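Local structure of paraflagellar rod component (Trypanosoma brucei, 2Q0X) at residues H141-P147 / L200-N206. The protein is of unknown function but adopts the alpha/beta-hydrolase fold and is named as a component of the paraflagellar rod of the trypanosome flagellum. Residues are numbered along the deposited sequence; the frame is centred on the assembly and turned at random.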
ATOM      1  N   HIS A 141      -0.970  -6.694 -19.377  1.00 24.67           N
ATOM      2  CA  HIS A 141      -0.894  -8.115 -19.038  1.00 24.66           C
ATOM      3  C   HIS A 141      -2.197  -8.538 -18.419  1.00 24.81           C
ATOM      4  O   HIS A 141      -2.767  -7.823 -17.587  1.00 24.51           O
ATOM      5  CB  HIS A 141       0.277  -8.428 -18.095  1.00 24.69           C
ATOM      6  CG  HIS A 141       0.427  -9.890 -17.776  1.00 24.98           C
ATOM      7  ND1 HIS A 141      -0.370 -10.534 -16.855  1.00 25.28           N
ATOM      8  CD2 HIS A 141       1.263 -10.831 -18.272  1.00 25.06           C
ATOM      9  CE1 HIS A 141      -0.020 -11.805 -16.786  1.00 25.80           C
ATOM     10  NE2 HIS A 141       0.963 -12.014 -17.643  1.00 26.32           N
ATOM     11  N   GLY A 142      -2.659  -9.716 -18.839  1.00 25.09           N
ATOM     12  CA  GLY A 142      -3.774 -10.356 -18.185  1.00 25.25           C
ATOM     13  C   GLY A 142      -3.766 -11.863 -18.269  1.00 25.49           C
ATOM     14  O   GLY A 142      -3.250 -12.459 -19.226  1.00 25.89           O
ATOM     15  N   VAL A 143      -4.343 -12.472 -17.240  1.00 25.53           N
ATOM     16  CA  VAL A 143      -4.654 -13.893 -17.226  1.00 25.43           C
ATOM     17  C   VAL A 143      -6.088 -14.044 -17.674  1.00 25.48           C
ATOM     18  O   VAL A 143      -6.975 -13.372 -17.172  1.00 25.46           O
ATOM     19  CB  VAL A 143      -4.519 -14.492 -15.828  1.00 25.46           C
ATOM     20  CG1 VAL A 143      -4.868 -16.011 -15.859  1.00 25.18           C
ATOM     21  CG2 VAL A 143      -3.105 -14.210 -15.257  1.00 25.37           C
ATOM     22  N   VAL A 144      -6.316 -14.938 -18.617  1.00 25.71           N
ATOM     23  CA  VAL A 144      -7.654 -15.140 -19.169  1.00 26.01           C
ATOM     24  C   VAL A 144      -8.130 -16.566 -18.874  1.00 26.23           C
ATOM     25  O   VAL A 144      -7.316 -17.464 -18.683  1.00 25.77           O
ATOM     26  CB  VAL A 144      -7.673 -14.881 -20.688  1.00 25.62           C
ATOM     27  CG1 VAL A 144      -7.351 -13.441 -20.961  1.00 25.68           C
ATOM     28  CG2 VAL A 144      -6.673 -15.807 -21.419  1.00 25.56           C
ATOM     29  N   CYS A 145      -9.449 -16.739 -18.838  1.00 26.62           N
ATOM     30  CA  CYS A 145     -10.077 -18.052 -18.712  1.00 27.01           C
ATOM     31  C   CYS A 145     -11.134 -18.255 -19.818  1.00 27.57           C
ATOM     32  O   CYS A 145     -11.407 -17.358 -20.608  1.00 27.78           O
ATOM     33  CB  CYS A 145     -10.714 -18.174 -17.334  1.00 26.76           C
ATOM     34  SG  CYS A 145     -12.057 -17.013 -17.043  1.00 26.87           S
ATOM     35  N   ASP A 146     -11.727 -19.441 -19.866  1.00 28.41           N
ATOM     36  CA  ASP A 146     -12.836 -19.716 -20.772  1.00 29.01           C
ATOM     37  C   ASP A 146     -13.996 -18.756 -20.471  1.00 29.48           C
ATOM     38  O   ASP A 146     -14.426 -18.676 -19.340  1.00 29.45           O
ATOM     39  CB  ASP A 146     -13.294 -21.175 -20.623  1.00 29.09           C
ATOM     40  CG  ASP A 146     -14.240 -21.626 -21.735  1.00 29.29           C
ATOM     41  OD1 ASP A 146     -15.018 -20.812 -22.280  1.00 28.99           O
ATOM     42  OD2 ASP A 146     -14.207 -22.824 -22.069  1.00 30.90           O
ATOM     43  N   PRO A 147     -14.490 -18.017 -21.489  1.00 30.25           N
ATOM     44  CA  PRO A 147     -15.634 -17.110 -21.304  1.00 30.72           C
ATOM     45  C   PRO A 147     -16.902 -17.776 -20.765  1.00 31.49           C
ATOM     46  O   PRO A 147     -17.732 -17.098 -20.150  1.00 31.21           O
ATOM     47  CB  PRO A 147     -15.887 -16.570 -22.712  1.00 30.61           C
ATOM     48  CG  PRO A 147     -14.608 -16.722 -23.418  1.00 30.51           C
ATOM     49  CD  PRO A 147     -13.968 -17.954 -22.871  1.00 30.30           C
ATOM     50  N   LEU A 200      -8.269  -7.724 -18.793  1.00 37.74           N
ATOM     51  CA  LEU A 200      -8.277  -8.134 -20.185  1.00 37.77           C
ATOM     52  C   LEU A 200      -9.330  -9.188 -20.523  1.00 38.09           C
ATOM     53  O   LEU A 200      -9.678  -9.347 -21.695  1.00 38.08           O
ATOM     54  CB  LEU A 200      -6.902  -8.630 -20.581  1.00 37.54           C
ATOM     55  CG  LEU A 200      -5.833  -7.541 -20.653  1.00 36.98           C
ATOM     56  CD1 LEU A 200      -4.601  -8.097 -21.299  1.00 35.15           C
ATOM     57  CD2 LEU A 200      -6.317  -6.331 -21.407  1.00 35.75           C
ATOM     58  N   GLN A 201      -9.830  -9.931 -19.527  1.00 38.26           N
ATOM     59  CA  GLN A 201     -10.987 -10.801 -19.769  1.00 38.27           C
ATOM     60  C   GLN A 201     -12.154 -10.001 -20.360  1.00 38.48           C
ATOM     61  O   GLN A 201     -12.702 -10.353 -21.406  1.00 38.45           O
ATOM     62  CB  GLN A 201     -11.428 -11.504 -18.491  1.00 38.19           C
ATOM     63  CG  GLN A 201     -12.427 -12.648 -18.693  1.00 37.89           C
ATOM     64  CD  GLN A 201     -11.788 -13.894 -19.259  1.00 38.00           C
ATOM     65  OE1 GLN A 201     -10.584 -14.110 -19.092  1.00 37.72           O
ATOM     66  NE2 GLN A 201     -12.594 -14.736 -19.934  1.00 37.14           N
ATOM     67  N   GLU A 202     -12.531  -8.913 -19.697  1.00 38.80           N
ATOM     68  CA  GLU A 202     -13.666  -8.098 -20.157  1.00 38.86           C
ATOM     69  C   GLU A 202     -13.295  -7.205 -21.352  1.00 38.62           C
ATOM     70  O   GLU A 202     -14.090  -7.034 -22.277  1.00 38.33           O
ATOM     71  CB  GLU A 202     -14.194  -7.232 -19.010  1.00 39.27           C
ATOM     72  CG  GLU A 202     -14.760  -8.047 -17.828  1.00 39.97           C
ATOM     73  CD  GLU A 202     -13.810  -8.189 -16.656  1.00 40.99           C
ATOM     74  OE1 GLU A 202     -12.567  -8.163 -16.849  1.00 42.20           O
ATOM     75  OE2 GLU A 202     -14.320  -8.355 -15.526  1.00 40.81           O
ATOM     76  N   ALA A 203     -12.079  -6.659 -21.328  1.00 38.17           N
ATOM     77  CA  ALA A 203     -11.626  -5.714 -22.356  1.00 37.82           C
ATOM     78  C   ALA A 203     -11.332  -6.379 -23.712  1.00 37.81           C
ATOM     79  O   ALA A 203     -11.567  -5.776 -24.746  1.00 36.97           O
ATOM     80  CB  ALA A 203     -10.416  -4.959 -21.872  1.00 37.40           C
ATOM     81  N   VAL A 204     -10.816  -7.615 -23.696  1.00 37.88           N
ATOM     82  CA  VAL A 204     -10.336  -8.249 -24.926  1.00 37.73           C
ATOM     83  C   VAL A 204     -10.877  -9.673 -25.151  1.00 38.00           C
ATOM     84  O   VAL A 204     -11.451  -9.959 -26.193  1.00 38.33           O
ATOM     85  CB  VAL A 204      -8.782  -8.261 -24.954  1.00 37.60           C
ATOM     86  CG1 VAL A 204      -8.244  -9.122 -26.086  1.00 37.56           C
ATOM     87  CG2 VAL A 204      -8.234  -6.844 -25.067  1.00 36.89           C
ATOM     88  N   TRP A 205     -10.710 -10.548 -24.176  1.00 37.93           N
ATOM     89  CA  TRP A 205     -10.938 -11.970 -24.383  1.00 37.73           C
ATOM     90  C   TRP A 205     -12.399 -12.278 -24.669  1.00 37.88           C
ATOM     91  O   TRP A 205     -12.738 -12.826 -25.732  1.00 37.26           O
ATOM     92  CB  TRP A 205     -10.463 -12.772 -23.167  1.00 37.55           C
ATOM     93  CG  TRP A 205     -10.174 -14.201 -23.484  1.00 37.10           C
ATOM     94  CD1 TRP A 205     -10.888 -15.275 -23.092  1.00 36.87           C
ATOM     95  CD2 TRP A 205      -9.086 -14.696 -24.277  1.00 36.87           C
ATOM     96  NE1 TRP A 205     -10.319 -16.425 -23.586  1.00 37.36           N
ATOM     97  CE2 TRP A 205      -9.209 -16.096 -24.320  1.00 36.86           C
ATOM     98  CE3 TRP A 205      -8.017 -14.089 -24.950  1.00 36.97           C
ATOM     99  CZ2 TRP A 205      -8.303 -16.909 -25.011  1.00 37.24           C
ATOM    100  CZ3 TRP A 205      -7.110 -14.890 -25.636  1.00 36.79           C
ATOM    101  CH2 TRP A 205      -7.256 -16.289 -25.658  1.00 37.31           C
ATOM    102  N   ASN A 206     -13.257 -11.923 -23.716  1.00 37.85           N
ATOM    103  CA  ASN A 206     -14.699 -12.117 -23.873  1.00 38.08           C
ATOM    104  C   ASN A 206     -15.279 -11.514 -25.152  1.00 38.08           C
ATOM    105  O   ASN A 206     -15.868 -12.237 -25.950  1.00 38.16           O
ATOM    106  CB  ASN A 206     -15.441 -11.621 -22.613  1.00 38.19           C
ATOM    107  CG  ASN A 206     -15.264 -12.558 -21.427  1.00 38.36           C
ATOM    108  OD1 ASN A 206     -14.706 -13.658 -21.554  1.00 38.49           O
ATOM    109  ND2 ASN A 206     -15.763 -12.141 -20.266  1.00 39.46           N
TER
HETATM  110  O   HOH W   1      -7.169 -10.708 -17.734  1.00 39.30           O
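Start with the amide of Gln-201, because it holds this contact together. Its OE1 accepts a hydrogen bond from the backbone N of Cys-145 at 2.9 Å, while its NE2 donates to the backbone O of the same Cys-145 at 3.0 Å. One side-chain amide thus pairs with both the N-H and the C=O of one residue in the loop that follows strand 135-143, much as a neighbouring strand would. The second hydrogen of Gln-201 NE2 goes to OD1 of Asn-206, 2.9 Å away, so both hydrogens of NE2 are used, and the three bonds together are consistent with the modelled orientation of the amide. Cys-145 O also lies 3.3 Å from Trp-205 NE1, but the angle is poor; NE1 is hydrogen-bonded to the hydroxyl of Tyr-237 instead. Val-143 O receives a bond from Arg-273 and another from a water at 2.7 Å; that water weakly accepts a hydrogen bond from Gln-201 N at 3.3 Å, in the first turn of the helix, and the same N also bonds weakly to Thr-199 OG1.

Apolar contacts flank this polar core. CB of Val-144 sits squarely over the five-membered ring of Trp-205, a CH-pi contact at 3.8 Å from the centroid, and Pro-147 CG reaches Trp-205 CD1 at 4.0 Å. At the strand end, Leu-200 CD1 packs 3.5 Å from Gly-142 N; a side chain at Gly-142 would collide with Leu-200.

The helix segment crosses strand 141-143 nearly at right angles, 88°, at the C-terminal end of this inner strand of the alpha/beta-hydrolase sheet. Strand 227-232 runs alongside, pairing with Gly-142 and meeting Leu-200 and Trp-205 through Leu-231, while helix 241-254 packs against Val-204 and Trp-205.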